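Local coordinates for C-domain type II peptide synthetase (Streptomyces globisporus, PDB 4ZNM), which belongs to the condensation-domain family of the type II peptide synthetases, within the clan of CoA-dependent acyltransferases, at residues F26-D31 against G40-M45; V211-W216 against I351-E356; M272-Q277 against R327-R332. All blocks are in the same frame, centred on the assembly; numbering follows the deposited sequence.

How the contacts relate
The three contacts differ in burial and in chemistry. Contact 3 is the buried one: two helices meet mainly through methyl groups. Contacts 1 and 2 are only partly buried and bring a helix or its end against a loop, so charged groups lie beside apolar ones. Contact 1 is closest to the middle of the chain, at about 15 Å between centres, and adds a water and an aspartate; contact 2, at about 25 Å, adds a lysine and a glutamate. No helix is shared. Contacts 1 and 2 touch, Met29 SE lying 4.2 Å from Ile351 CG2, while contact 3 is nested in the chain loop that contact 2 closes.

Contact 1: F26-D31 against G40-M45; sequences FLCMFD and GPFGPM
Pro41 and Leu27 pass each other in opposite directions, their CB atoms 4.0 Å apart. The proline ring also rests against backbone oxygens of residues 26-31: Pro41 CG is 3.6 Å from Leu27 O, and Pro41 CD is 3.7 Å from Phe30 O. Phe30 O belongs to the type I turn from Cys28 to Asp31; Leu27 O comes just before it. Phe42 follows, its CG set beside the backbone N (chi1 -59°), which carries the ring to the same turn. Cys28 N lies at the ring edge, in plane, 3.9 Å from Phe42 CE2. Around the tip, Phe42 CZ meets Leu27 CB, and Cys28 SG makes an oblique sulfur-aromatic contact at 5.0 Å from the ring centroid, 58° off the normal. The side chains of Asp31 and Phe42 cross at about a right angle, carboxylate and ring planes 59° apart, with Asp31 CG 3.8 Å from Phe42 CD2. A water joins the two, donating a hydrogen bond to Asp31 OD1 and accepting one from Phe42 N. Gly43 N bonds back to Gly40 O, making the loop a tight bend. Beyond the pair, Asp31 forms a salt bridge with Arg83 and a hydrogen bond with His88, whose ring stacks on Phe42. With no direct hydrogen bond across the segments, cohesion comes from apolar packing and the water bridge, and the nearby arginine would be expected to keep the aspartate ionised.

Contact 2: V211-W216 against I351-E356; sequences VSKEFW and IPEVPE
Lys213 and Glu353 cross at about a right angle, and their closest approach is between aliphatic carbons: Lys213 CG to Glu353 CG, 4.2 Å. The lysine has its CG beside the backbone N and then runs extended to the ammonium group, whereas the glutamate bends at its second torsion (chi2 -66°), turning its carboxylate away from a straight run. The charged ends come near without pairing. Lys213 NZ is 4.3 Å from Glu353 OE2, beyond a salt bridge, and 5.6 Å from Glu353 OE1. That second oxygen is used elsewhere, in a salt bridge to NE of Arg217, one turn further along helix 207-219.

The other half of the contact sets Val354 against the backbone of Trp216. Val354 CG1 lies 4.0 Å from Trp216 O, and from the indole side chain the nearest atom, CB, is 5.3 Å away. The bond from CA to CB of Trp216 does point at the loop, but the ring swings off it: NE1 donates to the backbone oxygen of His343, and Phe215 CE2 sits 3.7 Å above one face, over its centre. The indole is engaged by Phe215 and His343 rather than by the loop, and only the base of the residue meets the loop. Val354 N bonds to Ile351 O, closing the short 3-10 turn that presents Glu353 and Val354 to the helix.

The evidence thus describes helix 207-219 lying against the loop that follows helix 347-350, with a small interface and no hydrogen bond across it. Its polar part is electrostatic and long-range: Lys213 probably adds to the positive field already supplied by Arg217. The remaining contact is van der Waals: methylene on methylene, and Val354 CG1 against Trp216 O.

Contact 3: M272-Q277 against R327-R332; sequences MFAAYQ and REVVLR
Val329 and Val330 both pack on Ala274, in a close helix-helix contact between helices 268-284 and 326-335. The evidence for closeness is the backbone: the CA atoms of Ala274 and Val330 are 5.3 Å apart, a separation that the single methyl of alanine permits.

Val329 can be followed outwards. Val329 CB stands off at 4.6 Å from Ala274 CB, on a bond directed at the other helix. There the side chain branches, and CG1, anti to the backbone N (chi1 179°), does the touching. It fits at the alanine between methyl and carbonyl, equally near both, being 3.9 Å from Ala274 CB and 3.9 Å from Ala274 O. Towards the next turn of helix 268-284, Gln277 NE2 lies 4.5 Å from Val329 CG1, at the fringe of the contact. CG2 takes the other position, beside its own backbone N, and leads away from the alanine.

Both helices continue past the segments, and neither gives a hydrogen bond to the other here, so the contact is plain packing of buried methyls. Its surroundings place it in the layering of the condensation domain: another flank of helix 268-284 carries Tyr276, which stacks on Phe371 and makes a hydrogen bond between its OH and Ser369 OG of strand 366-373, while Val330 also touches Phe260 of helix 251-264.

The alanine methyl thus sits between two valine branches, one from each of two consecutive residues, and the shorter of its two approaches is Ala274 CB to Val330 CG2, at 3.6 Å.

Contact 1: F26-D31 against G40-M45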
loop_
_atom_site.group_PDB
_atom_site.type_symbol
_atom_site.label_atom_id
_atom_site.label_comp_id
_atom_site.label_asym_id
_atom_site.label_seq_id
_atom_site.Cartn_x
_atom_site.Cartn_y
_atom_site.Cartn_z
ATOM N N PHE A 26 -1.776 -3.899 -14.924
ATOM C CA PHE A 26 -2.919 -4.025 -14.033
ATOM C C PHE A 26 -3.552 -2.648 -13.827
ATOM O O PHE A 26 -4.750 -2.507 -13.936
ATOM C CB PHE A 26 -2.483 -4.672 -12.706
ATOM C CG PHE A 26 -3.445 -4.476 -11.568
ATOM C CD1 PHE A 26 -4.543 -5.281 -11.424
ATOM C CD2 PHE A 26 -3.219 -3.502 -10.623
ATOM C CE1 PHE A 26 -5.387 -5.106 -10.375
ATOM C CE2 PHE A 26 -4.079 -3.322 -9.579
ATOM C CZ PHE A 26 -5.150 -4.126 -9.449
ATOM N N LEU A 27 -2.753 -1.620 -13.568
ATOM C CA LEU A 27 -3.307 -0.278 -13.370
ATOM C C LEU A 27 -4.061 0.244 -14.624
ATOM O O LEU A 27 -5.061 0.932 -14.489
ATOM C CB LEU A 27 -2.192 0.714 -12.966
ATOM C CG LEU A 27 -1.482 0.389 -11.608
ATOM C CD1 LEU A 27 -0.321 1.302 -11.333
ATOM C CD2 LEU A 27 -2.451 0.464 -10.458
ATOM N N CYS A 28 -3.552 -0.068 -15.816
ATOM C CA CYS A 28 -4.247 0.276 -17.068
ATOM C C CYS A 28 -5.687 -0.216 -17.085
ATOM O O CYS A 28 -6.554 0.433 -17.668
ATOM C CB CYS A 28 -3.526 -0.293 -18.280
ATOM S SG CYS A 28 -2.022 0.588 -18.672
HETATM N N MSE A 29 -5.942 -1.344 -16.430
HETATM C CA MSE A 29 -7.286 -1.891 -16.421
HETATM C C MSE A 29 -8.228 -0.917 -15.696
HETATM O O MSE A 29 -9.446 -0.979 -15.892
HETATM C CB MSE A 29 -7.331 -3.276 -15.750
HETATM C CG MSE A 29 -6.440 -4.339 -16.393
HETATM SE SE MSE A 29 -6.385 -6.082 -15.399
HETATM C CE MSE A 29 -8.207 -6.106 -14.909
ATOM N N PHE A 30 -7.662 -0.012 -14.881
ATOM C CA PHE A 30 -8.453 0.983 -14.115
ATOM C C PHE A 30 -8.360 2.415 -14.646
ATOM O O PHE A 30 -8.863 3.355 -14.032
ATOM C CB PHE A 30 -8.036 0.963 -12.642
ATOM C CG PHE A 30 -8.285 -0.359 -11.985
ATOM C CD1 PHE A 30 -9.430 -0.590 -11.254
ATOM C CD2 PHE A 30 -7.415 -1.400 -12.174
ATOM C CE1 PHE A 30 -9.684 -1.851 -10.695
ATOM C CE2 PHE A 30 -7.667 -2.658 -11.653
ATOM C CZ PHE A 30 -8.795 -2.883 -10.905
ATOM N N ASP A 31 -7.782 2.572 -15.824
ATOM C CA ASP A 31 -7.531 3.894 -16.370
ATOM C C ASP A 31 -8.719 4.419 -17.136
ATOM O O ASP A 31 -9.117 3.853 -18.157
ATOM C CB ASP A 31 -6.317 3.859 -17.285
ATOM C CG ASP A 31 -6.004 5.198 -17.890
ATOM O OD1 ASP A 31 -6.392 6.260 -17.321
ATOM O OD2 ASP A 31 -5.355 5.183 -18.954
ATOM N N GLY A 40 -7.664 8.774 -11.463
ATOM C CA GLY A 40 -7.242 7.390 -11.463
ATOM C C GLY A 40 -5.739 7.226 -11.352
ATOM O O GLY A 40 -5.014 8.168 -11.038
ATOM N N PRO A 41 -5.250 6.031 -11.653
ATOM C CA PRO A 41 -3.848 5.673 -11.403
ATOM C C PRO A 41 -2.811 6.450 -12.206
ATOM O O PRO A 41 -1.669 6.469 -11.768
ATOM C CB PRO A 41 -3.790 4.187 -11.759
ATOM C CG PRO A 41 -5.033 3.904 -12.545
ATOM C CD PRO A 41 -6.059 4.894 -12.128
ATOM N N PHE A 42 -3.183 7.084 -13.326
ATOM C CA PHE A 42 -2.229 7.893 -14.053
ATOM C C PHE A 42 -2.513 9.382 -13.848
ATOM O O PHE A 42 -1.954 10.245 -14.519
ATOM C CB PHE A 42 -2.230 7.474 -15.535
ATOM C CG PHE A 42 -1.877 6.041 -15.693
ATOM C CD1 PHE A 42 -0.554 5.652 -15.695
ATOM C CD2 PHE A 42 -2.868 5.069 -15.726
ATOM C CE1 PHE A 42 -0.201 4.319 -15.767
ATOM C CE2 PHE A 42 -2.534 3.717 -15.820
ATOM C CZ PHE A 42 -1.202 3.337 -15.835
ATOM N N GLY A 43 -3.390 9.673 -12.895
ATOM C CA GLY A 43 -3.633 11.038 -12.492
ATOM C C GLY A 43 -2.752 11.447 -11.307
ATOM O O GLY A 43 -2.032 10.631 -10.716
ATOM N N PRO A 44 -2.842 12.713 -10.917
ATOM C CA PRO A 44 -1.934 13.332 -9.936
ATOM C C PRO A 44 -2.278 12.992 -8.497
ATOM O O PRO A 44 -1.513 13.406 -7.641
ATOM C CB PRO A 44 -2.112 14.829 -10.183
ATOM C CG PRO A 44 -3.524 14.959 -10.699
ATOM C CD PRO A 44 -3.819 13.671 -11.471
HETATM N N MSE A 45 -3.374 12.280 -8.225
HETATM C CA MSE A 45 -3.654 11.886 -6.841
HETATM C C MSE A 45 -3.258 10.436 -6.555
HETATM O O MSE A 45 -3.438 9.935 -5.426
HETATM C CB MSE A 45 -5.139 12.117 -6.503
HETATM C CG MSE A 45 -5.593 13.556 -6.590
HETATM SE SE MSE A 45 -4.575 14.741 -5.313
HETATM C CE MSE A 45 -5.344 14.050 -3.644
HETATM O O HOH W 1 -5.853 7.159 -14.733
#

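Contact 2: V211-W216 against I351-E356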
loop_
_atom_site.group_PDB
_atom_site.type_symbol
_atom_site.label_atom_id
_atom_site.label_comp_id
_atom_site.label_asym_id
_atom_site.label_seq_id
_atom_site.Cartn_x
_atom_site.Cartn_y
_atom_site.Cartn_z
ATOM N N VAL A 211 1.621 -24.675 -15.309
ATOM C CA VAL A 211 1.137 -25.396 -14.135
ATOM C C VAL A 211 0.286 -24.472 -13.226
ATOM O O VAL A 211 -0.784 -24.863 -12.750
ATOM C CB VAL A 211 2.317 -26.005 -13.350
ATOM C CG1 VAL A 211 1.830 -26.683 -12.086
ATOM C CG2 VAL A 211 3.075 -27.014 -14.201
ATOM N N SER A 212 0.742 -23.243 -12.995
ATOM C CA SER A 212 0.030 -22.359 -12.092
ATOM C C SER A 212 -1.294 -21.902 -12.714
ATOM O O SER A 212 -2.309 -21.786 -12.026
ATOM C CB SER A 212 0.891 -21.136 -11.726
ATOM O OG SER A 212 1.981 -21.498 -10.888
ATOM N N LYS A 213 -1.270 -21.632 -14.016
ATOM C CA LYS A 213 -2.483 -21.234 -14.743
ATOM C C LYS A 213 -3.534 -22.319 -14.615
ATOM O O LYS A 213 -4.705 -22.015 -14.418
ATOM C CB LYS A 213 -2.190 -20.949 -16.231
ATOM C CG LYS A 213 -1.602 -19.567 -16.440
ATOM C CD LYS A 213 -1.182 -19.263 -17.859
ATOM C CE LYS A 213 -0.673 -17.831 -17.930
ATOM N NZ LYS A 213 -0.632 -17.288 -19.296
ATOM N N GLU A 214 -3.111 -23.572 -14.707
ATOM C CA GLU A 214 -4.064 -24.683 -14.602
ATOM C C GLU A 214 -4.580 -24.754 -13.174
ATOM O O GLU A 214 -5.753 -25.004 -12.969
ATOM C CB GLU A 214 -3.443 -26.022 -15.003
ATOM C CG GLU A 214 -4.492 -27.050 -15.477
ATOM C CD GLU A 214 -3.896 -28.424 -15.784
ATOM O OE1 GLU A 214 -2.830 -28.489 -16.438
ATOM O OE2 GLU A 214 -4.501 -29.442 -15.379
ATOM N N PHE A 215 -3.721 -24.503 -12.189
ATOM C CA PHE A 215 -4.184 -24.428 -10.801
ATOM C C PHE A 215 -5.270 -23.362 -10.613
ATOM O O PHE A 215 -6.290 -23.611 -9.983
ATOM C CB PHE A 215 -3.020 -24.135 -9.842
ATOM C CG PHE A 215 -3.474 -23.674 -8.485
ATOM C CD1 PHE A 215 -3.787 -24.590 -7.512
ATOM C CD2 PHE A 215 -3.613 -22.334 -8.197
ATOM C CE1 PHE A 215 -4.230 -24.180 -6.289
ATOM C CE2 PHE A 215 -4.075 -21.921 -6.966
ATOM C CZ PHE A 215 -4.364 -22.850 -6.007
ATOM N N TRP A 216 -5.061 -22.169 -11.161
ATOM C CA TRP A 216 -5.985 -21.063 -10.941
ATOM C C TRP A 216 -7.320 -21.230 -11.666
ATOM O O TRP A 216 -8.365 -20.887 -11.114
ATOM C CB TRP A 216 -5.331 -19.752 -11.355
ATOM C CG TRP A 216 -4.308 -19.276 -10.367
ATOM C CD1 TRP A 216 -2.947 -19.245 -10.524
ATOM C CD2 TRP A 216 -4.571 -18.784 -9.050
ATOM N NE1 TRP A 216 -2.354 -18.725 -9.390
ATOM C CE2 TRP A 216 -3.331 -18.439 -8.472
ATOM C CE3 TRP A 216 -5.736 -18.572 -8.316
ATOM C CZ2 TRP A 216 -3.231 -17.918 -7.178
ATOM C CZ3 TRP A 216 -5.633 -18.032 -7.049
ATOM C CH2 TRP A 216 -4.395 -17.725 -6.488
ATOM N N ILE A 351 -5.829 -12.938 -15.102
ATOM C CA ILE A 351 -7.246 -12.630 -15.236
ATOM C C ILE A 351 -7.845 -13.108 -16.582
ATOM O O ILE A 351 -8.994 -13.523 -16.618
ATOM C CB ILE A 351 -7.502 -11.124 -15.010
ATOM C CG1 ILE A 351 -8.983 -10.820 -15.121
ATOM C CG2 ILE A 351 -6.713 -10.265 -15.968
ATOM C CD1 ILE A 351 -9.773 -11.303 -13.964
ATOM N N PRO A 352 -7.069 -13.093 -17.676
ATOM C CA PRO A 352 -7.703 -13.585 -18.908
ATOM C C PRO A 352 -8.060 -15.071 -18.817
ATOM O O PRO A 352 -8.901 -15.527 -19.579
ATOM C CB PRO A 352 -6.632 -13.346 -19.990
ATOM C CG PRO A 352 -5.629 -12.426 -19.365
ATOM C CD PRO A 352 -5.658 -12.759 -17.898
ATOM N N GLU A 353 -7.435 -15.799 -17.891
ATOM C CA GLU A 353 -7.722 -17.215 -17.662
ATOM C C GLU A 353 -9.015 -17.417 -16.886
ATOM O O GLU A 353 -9.638 -18.461 -16.981
ATOM C CB GLU A 353 -6.575 -17.887 -16.897
ATOM C CG GLU A 353 -5.233 -17.834 -17.626
ATOM C CD GLU A 353 -5.226 -18.635 -18.922
ATOM O OE1 GLU A 353 -5.615 -19.828 -18.903
ATOM O OE2 GLU A 353 -4.835 -18.069 -19.964
ATOM N N VAL A 354 -9.394 -16.414 -16.109
ATOM C CA VAL A 354 -10.602 -16.445 -15.293
ATOM C C VAL A 354 -11.370 -15.131 -15.521
ATOM O O VAL A 354 -11.524 -14.314 -14.597
ATOM C CB VAL A 354 -10.259 -16.644 -13.805
ATOM C CG1 VAL A 354 -9.783 -18.033 -13.576
ATOM C CG2 VAL A 354 -9.165 -15.669 -13.360
ATOM N N PRO A 355 -11.882 -14.935 -16.750
ATOM C CA PRO A 355 -12.272 -13.592 -17.189
ATOM C C PRO A 355 -13.528 -13.003 -16.550
ATOM O O PRO A 355 -13.765 -11.815 -16.792
ATOM C CB PRO A 355 -12.459 -13.759 -18.704
ATOM C CG PRO A 355 -12.760 -15.183 -18.898
ATOM C CD PRO A 355 -11.959 -15.909 -17.842
ATOM N N GLU A 356 -14.275 -13.764 -15.747
ATOM C CA GLU A 356 -15.475 -13.224 -15.091
ATOM C C GLU A 356 -15.223 -12.904 -13.606
ATOM O O GLU A 356 -16.117 -12.433 -12.911
ATOM C CB GLU A 356 -16.662 -14.196 -15.216
ATOM C CG GLU A 356 -17.081 -14.568 -16.652
ATOM C CD GLU A 356 -17.529 -13.383 -17.500
ATOM O OE1 GLU A 356 -17.934 -12.350 -16.934
ATOM O OE2 GLU A 356 -17.477 -13.484 -18.743
#

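Contact 3: M272-Q277 against R327-R332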
loop_
_atom_site.group_PDB
_atom_site.type_symbol
_atom_site.label_atom_id
_atom_site.label_comp_id
_atom_site.label_asym_id
_atom_site.label_seq_id
_atom_site.Cartn_x
_atom_site.Cartn_y
_atom_site.Cartn_z
HETATM N N MSE A 272 -6.211 -11.482 10.899
HETATM C CA MSE A 272 -6.997 -10.296 10.592
HETATM C C MSE A 272 -7.775 -10.463 9.257
HETATM O O MSE A 272 -8.934 -10.031 9.137
HETATM C CB MSE A 272 -6.082 -9.060 10.580
HETATM C CG MSE A 272 -5.561 -8.689 12.063
HETATM SE SE MSE A 272 -4.503 -7.147 11.917
HETATM C CE MSE A 272 -5.940 -5.839 11.764
ATOM N N PHE A 273 -7.177 -11.163 8.303
ATOM C CA PHE A 273 -7.865 -11.477 7.054
ATOM C C PHE A 273 -9.035 -12.414 7.322
ATOM O O PHE A 273 -10.144 -12.164 6.854
ATOM C CB PHE A 273 -6.905 -12.105 6.016
ATOM C CG PHE A 273 -7.536 -12.296 4.651
ATOM C CD1 PHE A 273 -7.652 -11.237 3.776
ATOM C CD2 PHE A 273 -8.001 -13.516 4.249
ATOM C CE1 PHE A 273 -8.229 -11.401 2.527
ATOM C CE2 PHE A 273 -8.583 -13.686 3.002
ATOM C CZ PHE A 273 -8.695 -12.629 2.148
ATOM N N ALA A 274 -8.800 -13.485 8.083
ATOM C CA ALA A 274 -9.900 -14.372 8.514
ATOM C C ALA A 274 -11.057 -13.608 9.121
ATOM O O ALA A 274 -12.221 -13.894 8.818
ATOM C CB ALA A 274 -9.402 -15.404 9.523
ATOM N N ALA A 275 -10.753 -12.673 10.028
ATOM C CA ALA A 275 -11.805 -11.880 10.660
ATOM C C ALA A 275 -12.570 -11.071 9.602
ATOM O O ALA A 275 -13.777 -10.838 9.735
ATOM C CB ALA A 275 -11.238 -10.954 11.709
ATOM N N TYR A 276 -11.871 -10.617 8.571
ATOM C CA TYR A 276 -12.541 -9.865 7.484
ATOM C C TYR A 276 -13.528 -10.771 6.747
ATOM O O TYR A 276 -14.644 -10.366 6.388
ATOM C CB TYR A 276 -11.517 -9.290 6.507
ATOM C CG TYR A 276 -12.117 -8.343 5.506
ATOM C CD1 TYR A 276 -12.877 -7.273 5.931
ATOM C CD2 TYR A 276 -11.927 -8.519 4.143
ATOM C CE1 TYR A 276 -13.432 -6.402 5.044
ATOM C CE2 TYR A 276 -12.471 -7.625 3.233
ATOM C CZ TYR A 276 -13.209 -6.560 3.705
ATOM O OH TYR A 276 -13.779 -5.647 2.858
ATOM N N GLN A 277 -13.123 -12.010 6.541
ATOM C CA GLN A 277 -13.994 -12.967 5.876
ATOM C C GLN A 277 -15.228 -13.223 6.704
ATOM O O GLN A 277 -16.359 -13.294 6.168
ATOM C CB GLN A 277 -13.253 -14.265 5.605
ATOM C CG GLN A 277 -12.136 -14.071 4.630
ATOM C CD GLN A 277 -11.513 -15.358 4.187
ATOM O OE1 GLN A 277 -11.921 -15.951 3.189
ATOM N NE2 GLN A 277 -10.508 -15.794 4.911
ATOM N N ARG A 327 -11.331 -20.437 14.700
ATOM C CA ARG A 327 -10.046 -21.095 14.491
ATOM C C ARG A 327 -10.014 -21.836 13.166
ATOM O O ARG A 327 -8.999 -21.821 12.456
ATOM C CB ARG A 327 -9.723 -22.060 15.636
ATOM C CG ARG A 327 -8.342 -22.712 15.499
ATOM C CD ARG A 327 -8.038 -23.648 16.630
ATOM N NE ARG A 327 -8.145 -22.987 17.929
ATOM C CZ ARG A 327 -7.222 -22.167 18.426
ATOM N NH1 ARG A 327 -6.120 -21.892 17.735
ATOM N NH2 ARG A 327 -7.417 -21.620 19.616
ATOM N N GLU A 328 -11.120 -22.471 12.807
ATOM C CA GLU A 328 -11.176 -23.187 11.533
ATOM C C GLU A 328 -11.151 -22.210 10.348
ATOM O O GLU A 328 -10.570 -22.512 9.309
ATOM C CB GLU A 328 -12.423 -24.084 11.468
ATOM C CG GLU A 328 -12.284 -25.321 12.302
ATOM C CD GLU A 328 -13.529 -26.225 12.311
ATOM O OE1 GLU A 328 -14.403 -26.104 11.419
ATOM O OE2 GLU A 328 -13.619 -27.066 13.239
ATOM N N VAL A 329 -11.755 -21.033 10.487
ATOM C CA VAL A 329 -11.656 -20.031 9.411
ATOM C C VAL A 329 -10.179 -19.666 9.178
ATOM O O VAL A 329 -9.710 -19.588 8.029
ATOM C CB VAL A 329 -12.475 -18.762 9.711
ATOM C CG1 VAL A 329 -12.326 -17.758 8.576
ATOM C CG2 VAL A 329 -13.965 -19.088 9.844
ATOM N N VAL A 330 -9.443 -19.449 10.269
ATOM C CA VAL A 330 -8.045 -19.040 10.169
ATOM C C VAL A 330 -7.233 -20.157 9.510
ATOM O O VAL A 330 -6.379 -19.903 8.656
ATOM C CB VAL A 330 -7.462 -18.667 11.558
ATOM C CG1 VAL A 330 -6.005 -18.216 11.439
ATOM C CG2 VAL A 330 -8.272 -17.562 12.188
ATOM N N LEU A 331 -7.502 -21.402 9.884
ATOM C CA LEU A 331 -6.736 -22.511 9.332
ATOM C C LEU A 331 -6.998 -22.669 7.829
ATOM O O LEU A 331 -6.065 -22.907 7.066
ATOM C CB LEU A 331 -7.062 -23.802 10.064
ATOM C CG LEU A 331 -6.557 -23.864 11.507
ATOM C CD1 LEU A 331 -7.112 -25.105 12.158
ATOM C CD2 LEU A 331 -5.035 -23.846 11.620
ATOM N N ARG A 332 -8.250 -22.505 7.401
ATOM C CA ARG A 332 -8.579 -22.527 5.969
ATOM C C ARG A 332 -7.917 -21.368 5.248
ATOM O O ARG A 332 -7.418 -21.523 4.141
ATOM C CB ARG A 332 -10.075 -22.502 5.774
ATOM C CG ARG A 332 -10.691 -23.842 6.216
ATOM C CD ARG A 332 -12.172 -23.852 6.005
ATOM N NE ARG A 332 -12.791 -24.981 6.681
ATOM C CZ ARG A 332 -14.072 -25.308 6.574
ATOM N NH1 ARG A 332 -14.884 -24.583 5.812
ATOM N NH2 ARG A 332 -14.551 -26.350 7.251
#